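Local atomic coordinates of AlgX/AlgJ SGNH hydrolase-like domain-containing protein (Eubacterium siraeum, PDB entry 4NZK), a protein that is of unknown function but, as a DHHW family member of the SGNH hydrolase clan, may act as an esterase-like enzyme on a substrate not yet identified. Residues 60-65 with 73-78; 112-117 with 155-160; 229-234 with 271-276; 280-285 with 302-307. All coordinates share one frame; numbering follows the deposited sequence. Where two conformers were deposited one is given.

How the contacts relate
Read from the N terminus, the four contacts follow one another in series, each closing before the next opens, so none nests within or crosses another. Contact 1 closes the short turn of the hairpin of strands 62-67 and 70-75. Contact 2 closes a 37-residue span, joining the end of helix 111-114 to the loop before helix 167-180; it touches contact 1, with Leu115 packed on Leu63 and Leu76. On the opposite side of the chain's centre, contact 3 closes a 36-residue connection and pairs 229-234 with 271-276 at the edge of the mixed sheet. Contact 4 closes a 16-residue span between strands 282-287 and 304-309, the latter bonded to strand 270-275 of contact 3 through Ile273 and Ile305.

Contact 1: 60-65 with 73-78; sequences NGQLVV and GISLYG
Gln62 CG stands beside the backbone N, anti to the carbonyl carbon, and the chain then bends at chi2 (-59°), its amide end coming close to Ser75. Ser75 answers with OG likewise beside its own backbone N (chi1 -64°), and its hydroxyl donates to Gln62 OE1 at 2.6 Å, in the plane of the amide carbonyl and on a lone pair. The other end of the same amide is used too, since Gln62 NE2 gives a hydrogen bond to Asn60 O, 2.9 Å away, which fixes the rotation of the group. An alanine in place of Gln62 would probably leave the Ser75 hydroxyl and Asn60 O without these mates. The setting is an antiparallel beta hairpin, in which Leu63 and Ile74 form a hydrogen-bonded pair: Leu63 N reaches Ile74 O at 2.8 Å, and Ile74 N returns the bond to Leu63 O. Beyond the strand end, Leu76 N donates to Gly61 O at 2.9 Å, while a water bridges that oxygen to Leu76 O. Met203 of helix 203-206 touches both Gln62 and Ser75 on their face of the hairpin; on the other face, which Leu63 shares with Ile74, Leu63 CB lies 4.3 Å from Leu76 CD2.

Contact 2: 112-117 with 155-160; sequences AYYLPE and EYIYTR
Tyr113 and Tyr158 meet with their side chains crossing at about a right angle, their ring planes inclined at 49° and their centroids 6.0 Å apart. Tyr158 CE1 comes within 3.8 Å of Tyr113 CE2, and Tyr158 OH sits at the edge of the Tyr113 ring, close to its plane. Tyr114 crosses the Tyr158 side chain obliquely, with Tyr158 CD1 at the edge of the Tyr114 ring, 3.9 Å from Tyr114 CE2. The contact thus packs the end of helix 111-114 against an irregular loop running from helix 145-150 toward helix 167-180, with Leu149 touching both Tyr113 and Tyr158. At its hydroxyl end, Tyr114 OH lies 3.5 Å from Ile157 CG1, which chi1 of 49° places between the backbone N and the carbonyl carbon. That hydroxyl is hydrogen-bonded to Thr153 O and also accepts from a water at 2.9 Å, which in turn takes a bond from Tyr158 N. The other phenols are held elsewhere, Tyr158 OH by Pro108 O and Tyr113 OH by Tyr146 O.

Contact 3: 229-234 with 271-276; sequences YTATYY and VKIETA
Tyr229 meets Ile273 and Thr275 at the start of the antiparallel pairing, its CD2 lying 3.8 Å from Ile273 CG2. Its CG sits between the backbone N and the carbonyl carbon (chi1 74°), and its hydroxyl is hydrogen-bonded beyond the two strands to Ile250 N and Ser249 OG. Thr230 forms a hydrogen-bonded pair with Glu274: Thr230 N donates to Glu274 O at 2.9 Å, and Glu274 N gives a bond back to Thr230 O. Ala231 turns its methyl to the face shared with Val271 and Ile273, CB standing 4.1 Å from Val271 CG1. Thr232 repeats the paired bonding with Lys272, Thr232 N reaching Lys272 O at 2.8 Å. Its OG1 also hydrogen-bonds a water, 2.8 Å away, that lies 2.7 Å from Glu274 OE1 and within reach of Thr230 O, with more acceptors around it than its protons can serve. Tyr233 then runs side by side with Val271, whose CG1 lies over one ring face while CG2 is 3.7 Å from Tyr233 CE2; Ser249 O holds the Tyr233 hydroxyl. Tyr234 lies alongside Lys272, CE1 3.7 Å from Lys272 CB, and stacks on Phe238. Backbone hydrogen bonds thus tie this outermost strand of the mixed sheet to its neighbour, while one face adds apolar packing (Tyr229, Ala231, Tyr233, Val271, Ile273) and the other, with Thr232 and Glu274, is polar and hydrated.

Contact 4: 280-285 with 302-307; sequences GRKLCI and FEEIYV
Leu283 lays its CB over one face of the Phe302 ring, a CH-pi contact 4.0 Å from the centroid and 22° off the ring normal. Its CG is anti to the backbone N (chi1 176°), and from there CD2 reaches Phe302 CE2, also at 4.0 Å. Arg281 CB touches the same ring at CD1, 3.7 Å away, while the guanidinium is held by a salt bridge to Asp328. On the other face of the sheet Lys282 and Glu304 run side by side, pointing the same way. Their salt bridge is long, with Lys282 NZ 3.9 Å from Glu304 OE2, and a water that donates to Glu304 OE1 and accepts from Lys282 NZ supplements it. Tyr306 OH donates to Glu304 OE1 from above the carboxylate plane at 2.8 Å. A leucine in place of Glu304 would probably leave the Lys282 ammonium without this opposite charge and the Tyr306 hydroxyl without its acceptor. Next to this pair, Glu303 OE1 accepts from Gly280 N at 2.8 Å. The parallel strands, joined by Leu283 N to Glu304 O, Tyr306 N to Leu283 O and Ile285 N to Tyr306 O, sit between strands 328-334 and 270-275 of the mixed sheet, while Phe177 of helix 167-180 packs on Leu283 and Phe302.

Contact 1: 60-65 with 73-78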
loop_
_atom_site.group_PDB
_atom_site.type_symbol
_atom_site.label_atom_id
_atom_site.label_comp_id
_atom_site.label_asym_id
_atom_site.label_seq_id
_atom_site.Cartn_x
_atom_site.Cartn_y
_atom_site.Cartn_z
ATOM N N ASN A 60 11.497 15.605 13.329
ATOM C CA ASN A 60 10.773 15.603 12.063
ATOM C C ASN A 60 9.595 14.639 12.107
ATOM O O ASN A 60 9.250 14.050 11.115
ATOM C CB ASN A 60 11.708 15.293 10.896
ATOM C CG ASN A 60 11.051 15.503 9.548
ATOM O OD1 ASN A 60 10.303 16.484 9.350
ATOM N ND2 ASN A 60 11.326 14.605 8.599
ATOM N N GLY A 61 8.968 14.524 13.269
ATOM C CA GLY A 61 7.792 13.649 13.424
ATOM C C GLY A 61 8.080 12.179 13.531
ATOM O O GLY A 61 7.151 11.372 13.500
ATOM N N GLN A 62 9.360 11.835 13.683
ATOM C CA GLN A 62 9.819 10.462 13.778
ATOM C C GLN A 62 10.438 10.224 15.148
ATOM O O GLN A 62 10.983 11.115 15.785
ATOM C CB GLN A 62 10.886 10.153 12.721
ATOM C CG GLN A 62 10.658 10.767 11.353
ATOM C CD GLN A 62 9.362 10.342 10.715
ATOM O OE1 GLN A 62 9.073 9.155 10.609
ATOM N NE2 GLN A 62 8.588 11.318 10.251
ATOM N N LEU A 63 10.402 8.974 15.561
ATOM C CA LEU A 63 11.147 8.495 16.728
ATOM C C LEU A 63 12.191 7.503 16.251
ATOM O O LEU A 63 11.880 6.532 15.563
ATOM C CB LEU A 63 10.176 7.789 17.682
ATOM C CG LEU A 63 10.770 7.090 18.922
ATOM C CD1 LEU A 63 11.368 8.113 19.877
ATOM C CD2 LEU A 63 9.771 6.214 19.663
ATOM N N VAL A 64 13.436 7.747 16.649
ATOM C CA VAL A 64 14.505 6.809 16.479
ATOM C C VAL A 64 14.743 6.180 17.839
ATOM O O VAL A 64 15.019 6.877 18.813
ATOM C CB VAL A 64 15.762 7.482 15.973
ATOM C CG1 VAL A 64 16.896 6.464 15.869
ATOM C CG2 VAL A 64 15.500 8.114 14.630
ATOM N N VAL A 65 14.634 4.859 17.905
ATOM C CA VAL A 65 14.742 4.168 19.191
ATOM C C VAL A 65 15.227 2.744 18.994
ATOM O O VAL A 65 14.972 2.139 17.963
ATOM C CB VAL A 65 13.363 4.201 19.890
ATOM C CG1 VAL A 65 12.305 3.506 19.046
ATOM C CG2 VAL A 65 13.402 3.672 21.321
ATOM N N GLY A 73 13.155 3.446 13.121
ATOM C CA GLY A 73 12.620 4.779 12.880
ATOM C C GLY A 73 11.121 4.571 12.717
ATOM O O GLY A 73 10.693 3.780 11.858
ATOM N N ILE A 74 10.334 5.274 13.549
ATOM C CA ILE A 74 8.874 5.138 13.607
ATOM C C ILE A 74 8.217 6.479 13.480
ATOM O O ILE A 74 8.497 7.408 14.265
ATOM C CB ILE A 74 8.455 4.494 14.941
ATOM C CG1 ILE A 74 9.169 3.147 15.094
ATOM C CG2 ILE A 74 6.913 4.371 15.010
ATOM C CD1 ILE A 74 8.933 2.444 16.404
ATOM N N SER A 75 7.317 6.597 12.509
ATOM C CA SER A 75 6.609 7.868 12.312
ATOM C C SER A 75 5.497 7.960 13.369
ATOM O O SER A 75 4.688 7.048 13.520
ATOM C CB SER A 75 5.974 7.905 10.920
ATOM O OG SER A 75 6.897 7.870 9.875
ATOM N N LEU A 76 5.468 9.077 14.086
ATOM C CA LEU A 76 4.452 9.325 15.083
ATOM C C LEU A 76 3.193 9.859 14.398
ATOM O O LEU A 76 3.259 10.593 13.433
ATOM C CB LEU A 76 4.974 10.292 16.150
ATOM C CG LEU A 76 6.215 9.731 16.890
ATOM C CD1 LEU A 76 6.908 10.801 17.717
ATOM C CD2 LEU A 76 5.912 8.512 17.740
ATOM N N TYR A 77 2.045 9.500 14.949
ATOM C CA TYR A 77 0.764 9.796 14.310
ATOM C C TYR A 77 -0.041 10.757 15.156
ATOM O O TYR A 77 -0.101 10.590 16.382
ATOM C CB TYR A 77 -0.011 8.485 14.126
ATOM C CG TYR A 77 -1.291 8.651 13.372
ATOM C CD1 TYR A 77 -1.329 9.228 12.096
ATOM C CD2 TYR A 77 -2.471 8.163 13.879
ATOM C CE1 TYR A 77 -2.520 9.347 11.394
ATOM C CE2 TYR A 77 -3.665 8.302 13.188
ATOM C CZ TYR A 77 -3.681 8.888 11.948
ATOM O OH TYR A 77 -4.829 9.051 11.228
ATOM N N GLY A 78 -0.667 11.735 14.486
ATOM C CA GLY A 78 -1.478 12.752 15.165
ATOM C C GLY A 78 -2.981 12.559 15.095
ATOM O O GLY A 78 -3.744 13.227 15.803
HETATM O O HOH W 1 5.048 11.665 11.742
#

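Contact 2: 112-117 with 155-160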
loop_
_atom_site.group_PDB
_atom_site.type_symbol
_atom_site.label_atom_id
_atom_site.label_comp_id
_atom_site.label_asym_id
_atom_site.label_seq_id
_atom_site.Cartn_x
_atom_site.Cartn_y
_atom_site.Cartn_z
ATOM N N ALA A 112 1.540 1.792 14.996
ATOM C CA ALA A 112 0.340 1.206 15.604
ATOM C C ALA A 112 0.646 0.002 16.495
ATOM O O ALA A 112 -0.098 -0.270 17.461
ATOM C CB ALA A 112 -0.615 0.740 14.554
ATOM N N TYR A 113 1.721 -0.717 16.158
ATOM C CA TYR A 113 2.030 -1.968 16.808
ATOM C C TYR A 113 3.324 -2.020 17.613
ATOM O O TYR A 113 3.424 -2.798 18.555
ATOM C CB TYR A 113 2.106 -3.082 15.765
ATOM C CG TYR A 113 0.917 -3.139 14.834
ATOM C CD1 TYR A 113 -0.340 -3.439 15.318
ATOM C CD2 TYR A 113 1.054 -2.924 13.490
ATOM C CE1 TYR A 113 -1.454 -3.468 14.473
ATOM C CE2 TYR A 113 -0.039 -2.971 12.629
ATOM C CZ TYR A 113 -1.302 -3.253 13.131
ATOM O OH TYR A 113 -2.365 -3.281 12.265
ATOM N N TYR A 114 4.317 -1.233 17.213
ATOM C CA TYR A 114 5.678 -1.375 17.711
ATOM C C TYR A 114 6.246 -0.219 18.529
ATOM O O TYR A 114 7.404 -0.274 18.913
ATOM C CB TYR A 114 6.591 -1.607 16.515
ATOM C CG TYR A 114 6.301 -2.926 15.816
ATOM C CD1 TYR A 114 6.654 -4.129 16.389
ATOM C CD2 TYR A 114 5.694 -2.965 14.597
ATOM C CE1 TYR A 114 6.403 -5.337 15.746
ATOM C CE2 TYR A 114 5.459 -4.160 13.935
ATOM C CZ TYR A 114 5.804 -5.347 14.519
ATOM O OH TYR A 114 5.547 -6.498 13.823
ATOM N N LEU A 115 5.446 0.799 18.798
ATOM C CA LEU A 115 5.913 1.898 19.628
ATOM C C LEU A 115 6.192 1.388 21.028
ATOM O O LEU A 115 5.340 0.696 21.610
ATOM C CB LEU A 115 4.868 3.027 19.601
ATOM C CG LEU A 115 5.270 4.431 19.959
ATOM C CD1 LEU A 115 6.383 4.949 19.034
ATOM C CD2 LEU A 115 4.043 5.309 19.895
ATOM N N PRO A 116 7.387 1.703 21.577
ATOM C CA PRO A 116 7.691 1.151 22.877
ATOM C C PRO A 116 6.942 1.829 23.981
ATOM O O PRO A 116 6.268 2.868 23.783
ATOM C CB PRO A 116 9.202 1.365 23.048
ATOM C CG PRO A 116 9.654 2.146 21.910
ATOM C CD PRO A 116 8.549 2.338 20.942
ATOM N N GLU A 117 7.052 1.228 25.153
ATOM C CA GLU A 117 6.359 1.750 26.321
ATOM C C GLU A 117 6.822 3.169 26.630
ATOM O O GLU A 117 7.993 3.522 26.440
ATOM C CB GLU A 117 6.553 0.838 27.535
ATOM C CG GLU A 117 7.963 0.843 28.094
ATOM N N GLU A 155 5.933 -11.492 13.438
ATOM C CA GLU A 155 6.617 -11.728 12.206
ATOM C C GLU A 155 7.248 -10.436 11.668
ATOM O O GLU A 155 7.009 -9.351 12.196
ATOM C CB GLU A 155 5.658 -12.339 11.184
ATOM C CG GLU A 155 5.056 -13.679 11.632
ATOM C CD GLU A 155 3.848 -14.046 10.823
ATOM O OE1 GLU A 155 3.926 -13.955 9.577
ATOM O OE2 GLU A 155 2.802 -14.376 11.444
ATOM N N TYR A 156 8.054 -10.549 10.619
ATOM C CA TYR A 156 8.786 -9.394 10.067
ATOM C C TYR A 156 7.880 -8.736 9.004
ATOM O O TYR A 156 8.149 -8.749 7.801
ATOM C CB TYR A 156 10.100 -9.876 9.475
ATOM C CG TYR A 156 11.179 -8.845 9.190
ATOM C CD1 TYR A 156 10.946 -7.470 9.251
ATOM C CD2 TYR A 156 12.443 -9.268 8.836
ATOM C CE1 TYR A 156 11.964 -6.555 8.991
ATOM C CE2 TYR A 156 13.460 -8.370 8.576
ATOM C CZ TYR A 156 13.220 -7.016 8.650
ATOM O OH TYR A 156 14.268 -6.165 8.371
ATOM N N ILE A 157 6.816 -8.118 9.505
ATOM C CA ILE A 157 5.780 -7.559 8.650
ATOM C C ILE A 157 6.018 -6.097 8.299
ATOM O O ILE A 157 5.504 -5.591 7.289
ATOM C CB ILE A 157 4.362 -7.727 9.240
ATOM C CG1 ILE A 157 4.303 -7.277 10.692
ATOM C CG2 ILE A 157 3.928 -9.184 9.056
ATOM C CD1 ILE A 157 2.879 -7.006 11.149
ATOM N N TYR A 158 6.799 -5.414 9.137
ATOM C CA TYR A 158 7.147 -4.014 8.886
ATOM C C TYR A 158 8.656 -3.842 8.848
ATOM O O TYR A 158 9.391 -4.536 9.512
ATOM C CB TYR A 158 6.569 -3.064 9.943
ATOM C CG TYR A 158 5.111 -2.720 9.761
ATOM C CD1 TYR A 158 4.105 -3.508 10.308
ATOM C CD2 TYR A 158 4.743 -1.579 9.001
ATOM C CE1 TYR A 158 2.793 -3.192 10.103
ATOM C CE2 TYR A 158 3.403 -1.254 8.822
ATOM C CZ TYR A 158 2.445 -2.082 9.384
ATOM O OH TYR A 158 1.083 -1.861 9.226
ATOM N N THR A 159 9.115 -2.919 8.018
ATOM C CA THR A 159 10.546 -2.584 8.044
ATOM C C THR A 159 10.842 -1.708 9.256
ATOM O O THR A 159 9.930 -1.079 9.816
ATOM C CB THR A 159 10.959 -1.837 6.802
ATOM O OG1 THR A 159 10.349 -0.557 6.828
ATOM C CG2 THR A 159 10.530 -2.613 5.551
ATOM N N ARG A 160 12.109 -1.707 9.684
ATOM C CA ARG A 160 12.566 -0.828 10.729
ATOM C C ARG A 160 13.039 0.524 10.160
ATOM O O ARG A 160 13.044 1.521 10.884
ATOM C CB ARG A 160 13.719 -1.428 11.503
ATOM C CG ARG A 160 13.326 -2.609 12.358
ATOM C CD ARG A 160 14.489 -3.111 13.220
ATOM N NE ARG A 160 15.440 -3.825 12.371
ATOM C CZ ARG A 160 16.525 -3.302 11.805
ATOM N NH1 ARG A 160 16.927 -2.054 12.027
ATOM N NH2 ARG A 160 17.231 -4.043 10.991
HETATM O O HOH W 2 7.651 -6.253 11.803
#

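Contact 3: 229-234 with 271-276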
loop_
_atom_site.group_PDB
_atom_site.type_symbol
_atom_site.label_atom_id
_atom_site.label_comp_id
_atom_site.label_asym_id
_atom_site.label_seq_id
_atom_site.Cartn_x
_atom_site.Cartn_y
_atom_site.Cartn_z
ATOM N N TYR A 229 1.665 -13.955 -15.963
ATOM C CA TYR A 229 1.047 -12.649 -16.242
ATOM C C TYR A 229 1.948 -11.844 -17.205
ATOM O O TYR A 229 3.121 -12.194 -17.450
ATOM C CB TYR A 229 0.851 -11.836 -14.920
ATOM C CG TYR A 229 2.169 -11.278 -14.399
ATOM C CD1 TYR A 229 3.002 -12.028 -13.590
ATOM C CD2 TYR A 229 2.617 -10.038 -14.810
ATOM C CE1 TYR A 229 4.225 -11.535 -13.153
ATOM C CE2 TYR A 229 3.851 -9.532 -14.403
ATOM C CZ TYR A 229 4.661 -10.275 -13.567
ATOM O OH TYR A 229 5.901 -9.787 -13.200
ATOM N N THR A 230 1.357 -10.789 -17.771
ATOM C CA THR A 230 2.066 -9.804 -18.579
ATOM C C THR A 230 1.635 -8.412 -18.121
ATOM O O THR A 230 0.444 -8.160 -17.991
ATOM C CB THR A 230 1.741 -9.906 -20.077
ATOM O OG1 THR A 230 1.699 -11.280 -20.490
ATOM C CG2 THR A 230 2.768 -9.123 -20.869
ATOM N N ALA A 231 2.595 -7.550 -17.826
ATOM C CA ALA A 231 2.305 -6.170 -17.451
ATOM C C ALA A 231 2.604 -5.254 -18.619
ATOM O O ALA A 231 3.590 -5.474 -19.342
ATOM C CB ALA A 231 3.097 -5.766 -16.230
ATOM N N THR A 232 1.779 -4.220 -18.777
ATOM C CA THR A 232 1.977 -3.164 -19.780
ATOM C C THR A 232 2.016 -1.840 -19.026
ATOM O O THR A 232 1.130 -1.545 -18.192
ATOM C CB THR A 232 0.875 -3.194 -20.843
ATOM O OG1 THR A 232 0.867 -4.499 -21.454
ATOM C CG2 THR A 232 1.114 -2.126 -21.916
ATOM N N TYR A 233 3.044 -1.048 -19.317
ATOM C CA TYR A 233 3.263 0.232 -18.673
ATOM C C TYR A 233 2.697 1.394 -19.505
ATOM O O TYR A 233 2.907 1.475 -20.718
ATOM C CB TYR A 233 4.746 0.420 -18.384
ATOM C CG TYR A 233 5.231 -0.447 -17.253
ATOM C CD1 TYR A 233 5.611 -1.761 -17.467
ATOM C CD2 TYR A 233 5.352 0.056 -15.959
ATOM C CE1 TYR A 233 6.022 -2.567 -16.417
ATOM C CE2 TYR A 233 5.782 -0.721 -14.922
ATOM C CZ TYR A 233 6.119 -2.039 -15.145
ATOM O OH TYR A 233 6.535 -2.821 -14.099
ATOM N N TYR A 234 1.950 2.253 -18.820
ATOM C CA TYR A 234 1.262 3.385 -19.415
ATOM C C TYR A 234 1.624 4.681 -18.699
ATOM O O TYR A 234 2.078 4.679 -17.543
ATOM C CB TYR A 234 -0.249 3.184 -19.321
ATOM C CG TYR A 234 -0.826 2.072 -20.155
ATOM C CD1 TYR A 234 -0.815 0.758 -19.698
ATOM C CD2 TYR A 234 -1.451 2.334 -21.370
ATOM C CE1 TYR A 234 -1.351 -0.265 -20.454
ATOM C CE2 TYR A 234 -2.001 1.311 -22.125
ATOM C CZ TYR A 234 -1.943 0.020 -21.662
ATOM O OH TYR A 234 -2.491 -1.006 -22.394
ATOM N N VAL A 271 -0.210 0.940 -14.540
ATOM C CA VAL A 271 0.234 -0.385 -14.973
ATOM C C VAL A 271 -0.981 -1.288 -15.162
ATOM O O VAL A 271 -1.831 -1.349 -14.292
ATOM C CB VAL A 271 1.206 -1.028 -13.951
ATOM C CG1 VAL A 271 1.678 -2.379 -14.448
ATOM C CG2 VAL A 271 2.378 -0.095 -13.662
ATOM N N LYS A 272 -1.057 -1.937 -16.316
ATOM C CA LYS A 272 -2.093 -2.912 -16.589
ATOM C C LYS A 272 -1.451 -4.290 -16.533
ATOM O O LYS A 272 -0.420 -4.527 -17.149
ATOM C CB LYS A 272 -2.731 -2.696 -17.958
ATOM C CG LYS A 272 -3.761 -3.766 -18.316
ATOM C CD LYS A 272 -4.389 -3.480 -19.672
ATOM C CE LYS A 272 -5.381 -4.578 -20.038
ATOM N NZ LYS A 272 -6.161 -4.250 -21.270
ATOM N N ILE A 273 -2.101 -5.192 -15.804
ATOM C CA ILE A 273 -1.596 -6.568 -15.640
ATOM C C ILE A 273 -2.683 -7.517 -16.122
ATOM O O ILE A 273 -3.843 -7.401 -15.708
ATOM C CB ILE A 273 -1.247 -6.881 -14.170
ATOM C CG1 ILE A 273 -0.228 -5.901 -13.631
ATOM C CG2 ILE A 273 -0.705 -8.292 -14.001
ATOM C CD1 ILE A 273 -0.154 -5.853 -12.146
ATOM N N GLU A 274 -2.305 -8.428 -17.019
ATOM C CA GLU A 274 -3.203 -9.462 -17.547
ATOM C C GLU A 274 -2.611 -10.773 -17.056
ATOM O O GLU A 274 -1.437 -11.038 -17.262
ATOM C CB GLU A 274 -3.266 -9.435 -19.076
ATOM C CG GLU A 274 -3.903 -8.164 -19.616
ATOM C CD GLU A 274 -3.668 -7.966 -21.099
ATOM O OE1 GLU A 274 -2.588 -7.443 -21.484
ATOM O OE2 GLU A 274 -4.577 -8.300 -21.872
ATOM N N THR A 275 -3.432 -11.602 -16.433
ATOM C CA THR A 275 -2.949 -12.858 -15.856
ATOM C C THR A 275 -3.563 -14.071 -16.526
ATOM O O THR A 275 -4.499 -13.950 -17.319
ATOM C CB THR A 275 -3.275 -12.971 -14.344
ATOM O OG1 THR A 275 -4.605 -13.434 -14.172
ATOM C CG2 THR A 275 -3.071 -11.638 -13.603
ATOM N N ALA A 276 -3.011 -15.237 -16.187
ATOM C CA ALA A 276 -3.530 -16.502 -16.679
ATOM C C ALA A 276 -4.799 -16.997 -15.973
ATOM O O ALA A 276 -5.375 -17.986 -16.397
ATOM C CB ALA A 276 -2.450 -17.557 -16.602
HETATM O O HOH W 3 -0.859 -6.148 -19.909
#

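Contact 4: 280-285 with 302-307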
loop_
_atom_site.group_PDB
_atom_site.type_symbol
_atom_site.label_atom_id
_atom_site.label_comp_id
_atom_site.label_asym_id
_atom_site.label_seq_id
_atom_site.Cartn_x
_atom_site.Cartn_y
_atom_site.Cartn_z
ATOM N N GLY A 280 -12.747 -13.514 -15.076
ATOM C CA GLY A 280 -13.575 -12.370 -15.345
ATOM C C GLY A 280 -13.527 -11.254 -14.331
ATOM O O GLY A 280 -14.194 -10.238 -14.521
ATOM N N ARG A 281 -12.725 -11.407 -13.273
ATOM C CA ARG A 281 -12.608 -10.355 -12.248
ATOM C C ARG A 281 -11.509 -9.397 -12.655
ATOM O O ARG A 281 -10.365 -9.802 -12.878
ATOM C CB ARG A 281 -12.322 -10.967 -10.877
ATOM C CG ARG A 281 -13.368 -11.942 -10.382
ATOM C CD ARG A 281 -14.683 -11.267 -9.966
ATOM N NE ARG A 281 -14.519 -10.431 -8.783
ATOM C CZ ARG A 281 -14.501 -10.880 -7.530
ATOM N NH1 ARG A 281 -14.639 -12.183 -7.246
ATOM N NH2 ARG A 281 -14.331 -10.019 -6.533
ATOM N N LYS A 282 -11.864 -8.116 -12.745
ATOM C CA LYS A 282 -10.961 -7.076 -13.219
ATOM C C LYS A 282 -10.894 -5.995 -12.160
ATOM O O LYS A 282 -11.879 -5.322 -11.899
ATOM C CB LYS A 282 -11.420 -6.532 -14.584
ATOM C CG LYS A 282 -11.455 -7.615 -15.666
ATOM C CD LYS A 282 -11.918 -7.094 -17.012
ATOM C CE LYS A 282 -11.958 -8.212 -18.034
ATOM N NZ LYS A 282 -12.298 -7.676 -19.376
ATOM N N LEU A 283 -9.718 -5.849 -11.568
ATOM C CA LEU A 283 -9.512 -5.002 -10.408
ATOM C C LEU A 283 -8.807 -3.729 -10.812
ATOM O O LEU A 283 -7.839 -3.751 -11.585
ATOM C CB LEU A 283 -8.613 -5.750 -9.402
ATOM C CG LEU A 283 -8.175 -5.011 -8.147
ATOM C CD1 LEU A 283 -9.380 -4.694 -7.288
ATOM C CD2 LEU A 283 -7.146 -5.853 -7.408
ATOM N N CYS A 284 -9.274 -2.617 -10.279
ATOM C CA CYS A 284 -8.511 -1.379 -10.358
ATOM C C CYS A 284 -8.145 -0.986 -8.931
ATOM O O CYS A 284 -9.002 -0.985 -8.039
ATOM C CB CYS A 284 -9.363 -0.283 -10.986
ATOM S SG CYS A 284 -8.461 1.226 -11.323
ATOM N N ILE A 285 -6.869 -0.698 -8.717
ATOM C CA ILE A 285 -6.361 -0.278 -7.422
ATOM C C ILE A 285 -6.005 1.197 -7.498
ATOM O O ILE A 285 -5.305 1.637 -8.415
ATOM C CB ILE A 285 -5.099 -1.036 -7.013
ATOM C CG1 ILE A 285 -5.334 -2.533 -7.064
ATOM C CG2 ILE A 285 -4.637 -0.616 -5.631
ATOM C CD1 ILE A 285 -4.045 -3.295 -7.199
ATOM N N PHE A 302 -6.992 -12.426 -9.872
ATOM C CA PHE A 302 -7.713 -11.576 -10.802
ATOM C C PHE A 302 -7.229 -11.795 -12.215
ATOM O O PHE A 302 -6.047 -12.030 -12.431
ATOM C CB PHE A 302 -7.535 -10.093 -10.402
ATOM C CG PHE A 302 -8.224 -9.740 -9.111
ATOM C CD1 PHE A 302 -9.545 -9.335 -9.132
ATOM C CD2 PHE A 302 -7.593 -9.864 -7.891
ATOM C CE1 PHE A 302 -10.238 -9.065 -7.960
ATOM C CE2 PHE A 302 -8.267 -9.593 -6.707
ATOM C CZ PHE A 302 -9.600 -9.177 -6.739
ATOM N N GLU A 303 -8.141 -11.636 -13.179
ATOM C CA GLU A 303 -7.831 -11.737 -14.594
ATOM C C GLU A 303 -7.067 -10.504 -15.089
ATOM O O GLU A 303 -6.136 -10.618 -15.898
ATOM C CB GLU A 303 -9.131 -11.923 -15.400
ATOM C CG GLU A 303 -8.871 -12.096 -16.891
ATOM C CD GLU A 303 -10.085 -12.458 -17.748
ATOM O OE1 GLU A 303 -11.040 -13.125 -17.261
ATOM O OE2 GLU A 303 -10.057 -12.099 -18.960
ATOM N N GLU A 304 -7.494 -9.322 -14.625
ATOM C CA GLU A 304 -6.791 -8.078 -14.953
ATOM C C GLU A 304 -6.679 -7.240 -13.711
ATOM O O GLU A 304 -7.574 -7.259 -12.855
ATOM C CB GLU A 304 -7.505 -7.238 -16.045
ATOM C CG GLU A 304 -7.667 -7.931 -17.383
ATOM C CD GLU A 304 -8.311 -7.080 -18.466
ATOM O OE1 GLU A 304 -8.721 -5.900 -18.254
ATOM O OE2 GLU A 304 -8.418 -7.624 -19.572
ATOM N N ILE A 305 -5.559 -6.530 -13.622
ATOM C CA ILE A 305 -5.307 -5.593 -12.552
ATOM C C ILE A 305 -4.795 -4.303 -13.134
ATOM O O ILE A 305 -3.820 -4.305 -13.873
ATOM C CB ILE A 305 -4.305 -6.134 -11.514
ATOM C CG1 ILE A 305 -4.784 -7.470 -10.921
ATOM C CG2 ILE A 305 -4.120 -5.147 -10.373
ATOM C CD1 ILE A 305 -3.661 -8.368 -10.515
ATOM N N TYR A 306 -5.436 -3.207 -12.770
ATOM C CA TYR A 306 -4.963 -1.869 -13.146
ATOM C C TYR A 306 -4.476 -1.181 -11.880
ATOM O O TYR A 306 -5.188 -1.102 -10.906
ATOM C CB TYR A 306 -6.082 -1.042 -13.790
ATOM C CG TYR A 306 -6.575 -1.621 -15.097
ATOM C CD1 TYR A 306 -7.389 -2.739 -15.107
ATOM C CD2 TYR A 306 -6.258 -1.027 -16.308
ATOM C CE1 TYR A 306 -7.843 -3.285 -16.296
ATOM C CE2 TYR A 306 -6.726 -1.561 -17.507
ATOM C CZ TYR A 306 -7.524 -2.678 -17.483
ATOM O OH TYR A 306 -7.964 -3.222 -18.664
ATOM N N VAL A 307 -3.254 -0.681 -11.929
ATOM C CA VAL A 307 -2.603 -0.106 -10.767
ATOM C C VAL A 307 -2.424 1.386 -11.019
ATOM O O VAL A 307 -1.689 1.794 -11.932
ATOM C CB VAL A 307 -1.237 -0.730 -10.457
ATOM C CG1 VAL A 307 -0.750 -0.245 -9.093
ATOM C CG2 VAL A 307 -1.303 -2.238 -10.485
HETATM O O HOH W 4 -10.653 -5.000 -19.759
HETATM O O HOH W 5 -12.026 -10.671 -20.319
#